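Local coordinates for hypothetical protein PH1109 (Pyrococcus horikoshii, PDB 2D5A) that is of unknown function but contains a CoA-binding domain with a Rossmann-type fold and holds a molecule of coenzyme A, at residues A[25-30]-A[80-85]; A[51-56]-A[66-71]. All coordinates share one frame; numbering follows the deposited sequence.

In the fold
Contact 1 joins strands 24-28 and 80-83 near the centre of the chain; contact 2 joins strand 51-55 to the loop segment 66-71, farther out. Their centres lie about 8 Å apart. Both reach the same five-stranded parallel sheet, in which 24-28 is flanked by 51-55 and 80-83, and backbone bonds such as that between Ile25 O and Tyr53 N tie the two contacts together. In sequence, 51-56 and 66-71 both fall between the two strands of contact 1. At the C-terminal ends of these strands both contacts reach coenzyme A, contact 1 through Gly29, Phe84 and Val85, and contact 2 through Asn56, so that the neighbouring strand ends together form part of its site.

Contact 1: A[25-30]-A[80-85]; sequences IALVGA and VVDLFV. With COA (coenzyme A), chain B.
Ala26 and Val28 hold segment 25-30 to segment 80-85 through four backbone hydrogen bonds, since both the N-H and the carbonyl of each face the partner strand. The series runs from Ala26 N to Val80 O (2.9 Å), through the two bonds of Asp82, to Phe84 N and Val28 O (2.7 Å). That last one is the most bent, with an angle of 146° at the hydrogen, where the regular strand pairing gives way to loop.

Apolar packing follows on both faces of the sheet. On one, Ile25 CD1 lies 3.6 Å from Val80 CB, the two side chains alongside each other, and Ile25 CG2 meets the CB methylene of Asp82. Farther along, Leu27 CD2 approaches Phe84 CD2 at 3.7 Å, oblique to the ring; coenzyme A C7P also comes to this ring obliquely. On the other face, with CG1 anti to the backbone N (chi1 174°), Val28 turns that branch to Val85 CG1 and its CG2 to Val81 CG1, 3.7 Å away. Leu83 CD2 packs against Val28 CB, the two side chains pointing the same way. Helix 90-100 covers this face.

These are neighbouring parallel strands of a Rossmann-type sheet, with the ligand at their C-terminal ends. There a type II turn from Leu27 to Ala30 puts Gly29 at a positive phi of 95°, a conformation that calls for glycine. Its CA comes within 3.4 Å of coenzyme A N3A, and Val85 CG1 packs against both.

Asp82 OD1 accepts a hydrogen bond from Gln108 NE2, while OD2 lies beside Leu27 CD1. One water donates to Gly29 O (2.8 Å) and to Phe84 O (2.7 Å), bridging the two loops where the strands end.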
loop_
_atom_site.group_PDB
_atom_site.type_symbol
_atom_site.label_atom_id
_atom_site.label_comp_id
_atom_site.label_asym_id
_atom_site.label_seq_id
_atom_site.Cartn_x
_atom_site.Cartn_y
_atom_site.Cartn_z
ATOM N N ILE A 25 7.760 1.524 1.475
ATOM C CA ILE A 25 6.304 1.215 1.619
ATOM C C ILE A 25 5.851 1.458 3.053
ATOM O O ILE A 25 6.582 1.011 3.987
ATOM C CB ILE A 25 6.065 -0.291 1.340
ATOM C CG1 ILE A 25 6.684 -0.782 -0.042
ATOM C CG2 ILE A 25 4.447 -0.549 1.229
ATOM C CD1 ILE A 25 6.237 -0.000 -1.249
ATOM N N ALA A 26 4.687 2.097 3.265
ATOM C CA ALA A 26 4.080 2.172 4.639
ATOM C C ALA A 26 2.976 1.152 4.475
ATOM O O ALA A 26 2.026 1.412 3.682
ATOM C CB ALA A 26 3.488 3.513 4.868
ATOM N N LEU A 27 3.026 0.056 5.254
ATOM C CA LEU A 27 2.035 -1.029 5.093
ATOM C C LEU A 27 1.092 -0.878 6.309
ATOM O O LEU A 27 1.372 -1.222 7.456
ATOM C CB LEU A 27 2.737 -2.391 5.052
ATOM C CG LEU A 27 1.808 -3.574 4.574
ATOM C CD1 LEU A 27 2.598 -4.688 3.902
ATOM C CD2 LEU A 27 1.023 -4.170 5.848
ATOM N N VAL A 28 -0.105 -0.399 5.954
ATOM C CA VAL A 28 -1.074 0.021 7.045
ATOM C C VAL A 28 -1.998 -1.122 7.360
ATOM O O VAL A 28 -2.592 -1.735 6.449
ATOM C CB VAL A 28 -1.910 1.272 6.496
ATOM C CG1 VAL A 28 -3.002 1.616 7.544
ATOM C CG2 VAL A 28 -0.999 2.460 6.211
ATOM N N GLY A 29 -2.133 -1.438 8.639
ATOM C CA GLY A 29 -2.895 -2.662 9.020
ATOM C C GLY A 29 -1.946 -3.856 9.227
ATOM O O GLY A 29 -2.320 -5.007 9.368
ATOM N N ALA A 30 -0.633 -3.516 9.325
ATOM C CA ALA A 30 0.332 -4.601 9.572
ATOM C C ALA A 30 -0.044 -5.397 10.828
ATOM O O ALA A 30 -0.484 -4.815 11.807
ATOM C CB ALA A 30 1.724 -3.977 9.816
ATOM N N VAL A 80 4.881 4.566 -1.237
ATOM C CA VAL A 80 3.610 3.886 -1.414
ATOM C C VAL A 80 2.943 3.623 -0.082
ATOM O O VAL A 80 3.627 3.147 0.805
ATOM C CB VAL A 80 3.808 2.523 -2.046
ATOM C CG1 VAL A 80 2.435 1.805 -2.262
ATOM C CG2 VAL A 80 4.529 2.635 -3.447
ATOM N N VAL A 81 1.661 4.000 0.076
ATOM C CA VAL A 81 0.920 3.563 1.279
ATOM C C VAL A 81 0.104 2.400 0.852
ATOM O O VAL A 81 -0.821 2.621 0.015
ATOM C CB VAL A 81 0.119 4.749 1.814
ATOM C CG1 VAL A 81 -0.696 4.260 3.023
ATOM C CG2 VAL A 81 1.137 5.918 2.303
ATOM N N ASP A 82 0.362 1.196 1.387
ATOM C CA ASP A 82 -0.260 -0.096 0.918
ATOM C C ASP A 82 -1.267 -0.386 2.041
ATOM O O ASP A 82 -0.873 -0.611 3.171
ATOM C CB ASP A 82 0.871 -1.110 0.816
ATOM C CG ASP A 82 0.448 -2.428 0.380
ATOM O OD1 ASP A 82 -0.635 -2.452 -0.375
ATOM O OD2 ASP A 82 1.065 -3.462 0.630
ATOM N N LEU A 83 -2.568 -0.372 1.690
ATOM C CA LEU A 83 -3.634 -0.380 2.725
ATOM C C LEU A 83 -4.225 -1.733 2.987
ATOM O O LEU A 83 -4.652 -2.386 2.039
ATOM C CB LEU A 83 -4.763 0.569 2.263
ATOM C CG LEU A 83 -4.347 2.033 2.115
ATOM C CD1 LEU A 83 -5.444 2.779 1.244
ATOM C CD2 LEU A 83 -4.167 2.738 3.535
ATOM N N PHE A 84 -4.128 -2.215 4.245
ATOM C CA PHE A 84 -4.750 -3.485 4.674
ATOM C C PHE A 84 -5.712 -3.146 5.868
ATOM O O PHE A 84 -5.680 -3.799 6.930
ATOM C CB PHE A 84 -3.702 -4.468 5.183
ATOM C CG PHE A 84 -2.918 -5.139 4.067
ATOM C CD1 PHE A 84 -3.324 -6.398 3.601
ATOM C CD2 PHE A 84 -1.801 -4.528 3.539
ATOM C CE1 PHE A 84 -2.582 -7.084 2.583
ATOM C CE2 PHE A 84 -1.049 -5.191 2.553
ATOM C CZ PHE A 84 -1.411 -6.440 2.079
ATOM N N VAL A 85 -6.544 -2.144 5.647
ATOM C CA VAL A 85 -7.526 -1.802 6.667
ATOM C C VAL A 85 -8.901 -1.585 5.984
ATOM O O VAL A 85 -8.927 -1.370 4.806
ATOM C CB VAL A 85 -7.224 -0.478 7.419
ATOM C CG1 VAL A 85 -5.953 -0.727 8.362
ATOM C CG2 VAL A 85 -6.936 0.752 6.501
HETATM N N1A COA B . -4.780 1.332 11.783
HETATM C C2A COA B . -3.997 0.318 11.448
HETATM N N3A COA B . -4.364 -0.957 11.575
HETATM C C4A COA B . -5.604 -1.220 12.016
HETATM C C5A COA B . -6.476 -0.186 12.353
HETATM C C6A COA B . -6.032 1.123 12.248
HETATM N N6A COA B . -6.778 2.161 12.656
HETATM N N7A COA B . -7.601 -0.762 12.786
HETATM C C8A COA B . -7.459 -2.086 12.727
HETATM N N9A COA B . -6.233 -2.372 12.263
HETATM C C1B COA B . -5.627 -3.707 12.146
HETATM C C2B COA B . -5.941 -4.619 13.336
HETATM O O2B COA B . -4.955 -4.454 14.356
HETATM C C3B COA B . -5.916 -6.001 12.678
HETATM O O3B COA B . -4.749 -6.773 12.980
HETATM P P3B COA B . -4.746 -7.686 14.309
HETATM O O7A COA B . -3.220 -8.194 14.387
HETATM O O8A COA B . -5.751 -8.896 14.075
HETATM O O9A COA B . -5.147 -6.794 15.430
HETATM C C4B COA B . -6.014 -5.717 11.175
HETATM O O4B COA B . -6.322 -4.325 11.062
HETATM C C5B COA B . -7.149 -6.531 10.548
HETATM O O5B COA B . -8.345 -6.314 11.295
HETATM P P1A COA B . -9.813 -6.340 10.598
HETATM O O1A COA B . -9.924 -5.156 9.715
HETATM O O2A COA B . -10.718 -6.469 11.765
HETATM O O3A COA B . -9.746 -7.765 9.858
HETATM P P2A COA B . -10.837 -8.327 8.802
HETATM O O4A COA B . -10.758 -9.796 8.959
HETATM O O5A COA B . -12.094 -7.568 9.001
HETATM O O6A COA B . -10.233 -7.985 7.349
HETATM C CBP COA B . -9.046 -6.444 5.966
HETATM C CCP COA B . -10.344 -6.692 6.743
HETATM C CDP COA B . -7.789 -6.658 6.814
HETATM C CEP COA B . -9.156 -5.169 5.136
HETATM C CAP COA B . -9.013 -7.606 4.954
HETATM O OAP COA B . -10.133 -7.630 4.059
HETATM C C9P COA B . -7.766 -7.663 4.068
HETATM O O9P COA B . -6.726 -8.353 4.575
HETATM N N8P COA B . -7.786 -7.172 2.827
HETATM C C7P COA B . -6.641 -7.289 1.917
HETATM C C6P COA B . -6.780 -8.659 1.241
HETATM C C5P COA B . -5.627 -8.895 0.264
HETATM O O5P COA B . -5.344 -7.900 -0.603
HETATM N N4P COA B . -4.945 -10.025 0.367
HETATM C C3P COA B . -3.797 -10.273 -0.513
HETATM C C2P COA B . -4.125 -11.555 -1.271
HETATM S S1P COA B . -2.684 -12.011 -2.296
HETATM O O HOH W 1 -4.677 -6.003 8.193
#

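Contact 2: A[51-56]-A[66-71]. With COA (coenzyme A), chain B.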
loop_
_atom_site.group_PDB
_atom_site.type_symbol
_atom_site.label_atom_id
_atom_site.label_comp_id
_atom_site.label_asym_id
_atom_site.label_seq_id
_atom_site.Cartn_x
_atom_site.Cartn_y
_atom_site.Cartn_z
ATOM N N ASP A 51 11.404 -1.739 1.317
ATOM C CA ASP A 51 11.715 -1.303 2.696
ATOM C C ASP A 51 10.282 -1.036 3.274
ATOM O O ASP A 51 9.676 -0.015 2.996
ATOM C CB ASP A 51 12.498 -0.032 2.572
ATOM C CG ASP A 51 13.014 0.498 3.946
ATOM O OD1 ASP A 51 13.635 1.559 3.863
ATOM O OD2 ASP A 51 12.757 -0.186 4.942
ATOM N N VAL A 52 9.864 -1.949 4.148
ATOM C CA VAL A 52 8.456 -1.933 4.567
ATOM C C VAL A 52 8.341 -1.513 5.983
ATOM O O VAL A 52 8.730 -2.277 6.889
ATOM C CB VAL A 52 7.769 -3.325 4.440
ATOM C CG1 VAL A 52 6.175 -3.134 4.684
ATOM C CG2 VAL A 52 7.928 -3.910 2.934
ATOM N N TYR A 53 7.714 -0.332 6.144
ATOM C CA TYR A 53 7.463 0.214 7.522
ATOM C C TYR A 53 6.018 -0.159 7.895
ATOM O O TYR A 53 5.088 0.363 7.289
ATOM C CB TYR A 53 7.564 1.739 7.406
ATOM C CG TYR A 53 9.003 2.190 7.181
ATOM C CD1 TYR A 53 9.804 2.519 8.334
ATOM C CD2 TYR A 53 9.533 2.348 5.919
ATOM C CE1 TYR A 53 11.054 2.924 8.192
ATOM C CE2 TYR A 53 10.861 2.848 5.805
ATOM C CZ TYR A 53 11.567 3.096 6.999
ATOM O OH TYR A 53 12.888 3.555 6.779
ATOM N N PRO A 54 5.849 -1.072 8.839
ATOM C CA PRO A 54 4.496 -1.412 9.267
ATOM C C PRO A 54 3.881 -0.229 10.044
ATOM O O PRO A 54 4.496 0.504 10.826
ATOM C CB PRO A 54 4.670 -2.629 10.186
ATOM C CG PRO A 54 6.085 -2.451 10.783
ATOM C CD PRO A 54 6.919 -1.777 9.653
ATOM N N VAL A 55 2.586 -0.017 9.792
ATOM C CA VAL A 55 1.856 1.082 10.477
ATOM C C VAL A 55 0.599 0.467 11.098
ATOM O O VAL A 55 -0.276 -0.069 10.412
ATOM C CB VAL A 55 1.386 2.163 9.432
ATOM C CG1 VAL A 55 0.479 3.222 10.127
ATOM C CG2 VAL A 55 2.658 2.832 8.845
ATOM N N ASN A 56 0.480 0.564 12.435
ATOM C CA ASN A 56 -0.676 -0.001 13.121
ATOM C C ASN A 56 -0.463 0.488 14.591
ATOM O O ASN A 56 0.479 0.033 15.249
ATOM C CB ASN A 56 -0.662 -1.548 13.155
ATOM C CG ASN A 56 -1.952 -2.084 13.771
ATOM O OD1 ASN A 56 -2.625 -1.352 14.537
ATOM N ND2 ASN A 56 -2.379 -3.308 13.397
ATOM N N LYS A 66 10.256 -1.881 13.353
ATOM C CA LYS A 66 9.467 -0.994 14.314
ATOM C C LYS A 66 8.136 -0.677 13.609
ATOM O O LYS A 66 8.157 -0.337 12.414
ATOM C CB LYS A 66 10.200 0.372 14.400
ATOM C CG LYS A 66 11.498 0.246 15.273
ATOM C CD LYS A 66 12.612 1.247 14.744
ATOM C CE LYS A 66 14.101 0.863 15.252
ATOM N NZ LYS A 66 14.153 1.421 16.676
ATOM N N CYS A 67 7.084 -0.633 14.410
ATOM C CA CYS A 67 5.729 -0.402 13.833
ATOM C C CYS A 67 5.316 0.986 14.336
ATOM O O CYS A 67 5.426 1.293 15.519
ATOM C CB CYS A 67 4.858 -1.510 14.388
ATOM S SG CYS A 67 3.155 -1.425 13.597
ATOM N N TYR A 68 4.756 1.791 13.416
ATOM C CA TYR A 68 4.461 3.196 13.739
ATOM C C TYR A 68 2.917 3.367 13.836
ATOM O O TYR A 68 2.140 2.690 13.189
ATOM C CB TYR A 68 5.015 4.033 12.575
ATOM C CG TYR A 68 6.543 4.028 12.622
ATOM C CD1 TYR A 68 7.289 3.041 11.974
ATOM C CD2 TYR A 68 7.200 4.993 13.354
ATOM C CE1 TYR A 68 8.732 3.061 12.068
ATOM C CE2 TYR A 68 8.580 5.007 13.438
ATOM C CZ TYR A 68 9.339 4.031 12.811
ATOM O OH TYR A 68 10.722 3.962 12.915
ATOM N N PRO A 69 2.518 4.363 14.617
ATOM C CA PRO A 69 1.095 4.658 14.850
ATOM C C PRO A 69 0.474 5.535 13.740
ATOM O O PRO A 69 -0.766 5.639 13.698
ATOM C CB PRO A 69 1.075 5.332 16.243
ATOM C CG PRO A 69 2.430 6.128 16.238
ATOM C CD PRO A 69 3.453 5.166 15.515
ATOM N N SER A 70 1.306 6.061 12.823
ATOM C CA SER A 70 0.785 6.846 11.713
ATOM C C SER A 70 1.854 6.837 10.620
ATOM O O SER A 70 3.085 6.670 10.912
ATOM C CB SER A 70 0.505 8.267 12.263
ATOM O OG SER A 70 1.026 9.235 11.495
ATOM N N VAL A 71 1.450 7.062 9.358
ATOM C CA VAL A 71 2.476 7.134 8.288
ATOM C C VAL A 71 3.344 8.367 8.572
ATOM O O VAL A 71 4.498 8.441 8.136
ATOM C CB VAL A 71 1.683 7.275 6.934
ATOM C CG1 VAL A 71 2.720 7.625 5.798
ATOM C CG2 VAL A 71 0.829 5.982 6.650
HETATM N N1A COA B . -4.780 1.332 11.783
HETATM C C2A COA B . -3.997 0.318 11.448
HETATM N N3A COA B . -4.364 -0.957 11.575
HETATM C C4A COA B . -5.604 -1.220 12.016
HETATM C C5A COA B . -6.476 -0.186 12.353
HETATM C C6A COA B . -6.032 1.123 12.248
HETATM N N6A COA B . -6.778 2.161 12.656
HETATM N N7A COA B . -7.601 -0.762 12.786
HETATM C C8A COA B . -7.459 -2.086 12.727
HETATM N N9A COA B . -6.233 -2.372 12.263
HETATM C C1B COA B . -5.627 -3.707 12.146
HETATM C C2B COA B . -5.941 -4.619 13.336
HETATM O O2B COA B . -4.955 -4.454 14.356
HETATM C C3B COA B . -5.916 -6.001 12.678
HETATM O O3B COA B . -4.749 -6.773 12.980
HETATM P P3B COA B . -4.746 -7.686 14.309
HETATM O O7A COA B . -3.220 -8.194 14.387
HETATM O O8A COA B . -5.751 -8.896 14.075
HETATM O O9A COA B . -5.147 -6.794 15.430
HETATM C C4B COA B . -6.014 -5.717 11.175
HETATM O O4B COA B . -6.322 -4.325 11.062
HETATM C C5B COA B . -7.149 -6.531 10.548
HETATM O O5B COA B . -8.345 -6.314 11.295
HETATM P P1A COA B . -9.813 -6.340 10.598
HETATM O O1A COA B . -9.924 -5.156 9.715
HETATM O O2A COA B . -10.718 -6.469 11.765
HETATM O O3A COA B . -9.746 -7.765 9.858
HETATM P P2A COA B . -10.837 -8.327 8.802
HETATM O O4A COA B . -10.758 -9.796 8.959
HETATM O O5A COA B . -12.094 -7.568 9.001
HETATM O O6A COA B . -10.233 -7.985 7.349
HETATM C CBP COA B . -9.046 -6.444 5.966
HETATM C CCP COA B . -10.344 -6.692 6.743
HETATM C CDP COA B . -7.789 -6.658 6.814
HETATM C CEP COA B . -9.156 -5.169 5.136
HETATM C CAP COA B . -9.013 -7.606 4.954
HETATM O OAP COA B . -10.133 -7.630 4.059
HETATM C C9P COA B . -7.766 -7.663 4.068
HETATM O O9P COA B . -6.726 -8.353 4.575
HETATM N N8P COA B . -7.786 -7.172 2.827
HETATM C C7P COA B . -6.641 -7.289 1.917
HETATM C C6P COA B . -6.780 -8.659 1.241
HETATM C C5P COA B . -5.627 -8.895 0.264
HETATM O O5P COA B . -5.344 -7.900 -0.603
HETATM N N4P COA B . -4.945 -10.025 0.367
HETATM C C3P COA B . -3.797 -10.273 -0.513
HETATM C C2P COA B . -4.125 -11.555 -1.271
HETATM S S1P COA B . -2.684 -12.011 -2.296
#
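Tyr53 and Tyr68 lie side by side and point the same way: Tyr68 CE1 sits at the edge of the Tyr53 ring, 3.9 Å from Tyr53 CD1, which in turn approaches the Tyr68 ring obliquely. Pro54 O lies at the edge of the Tyr68 ring, in its plane. Arg65 makes a cation-pi contact with Tyr53, whose hydroxyl is hydrogen-bonded to Asp76.

A single bridge pairs Val55 with Tyr68. Tyr68 N donates to Pro54 O (2.9 Å), and Asn56 N donates to Tyr68 O (2.8 Å), so the loop 66-71 runs briefly alongside the C-terminal end of strand 51-55, an edge strand of the chain's parallel Rossmann-type sheet. Cys67 SG, anti to its own backbone N (chi1 -175°), packs on Pro54 CB at 3.9 Å and nears Asn56 O at 3.5 Å. Val55 CG1 touches Tyr68 O and the carbonyl carbon of Ser70.

Past the bridge, Asn56 ND2 donates almost straight (177°) to coenzyme A O2B at 3.0 Å. The same nitrogen bonds to Ala30 O, and Asn56 OD1 to Lys58 N. With both ends of the amide engaged, its rotation is fixed and the ND2 end is presented to the ligand's ribose hydroxyl.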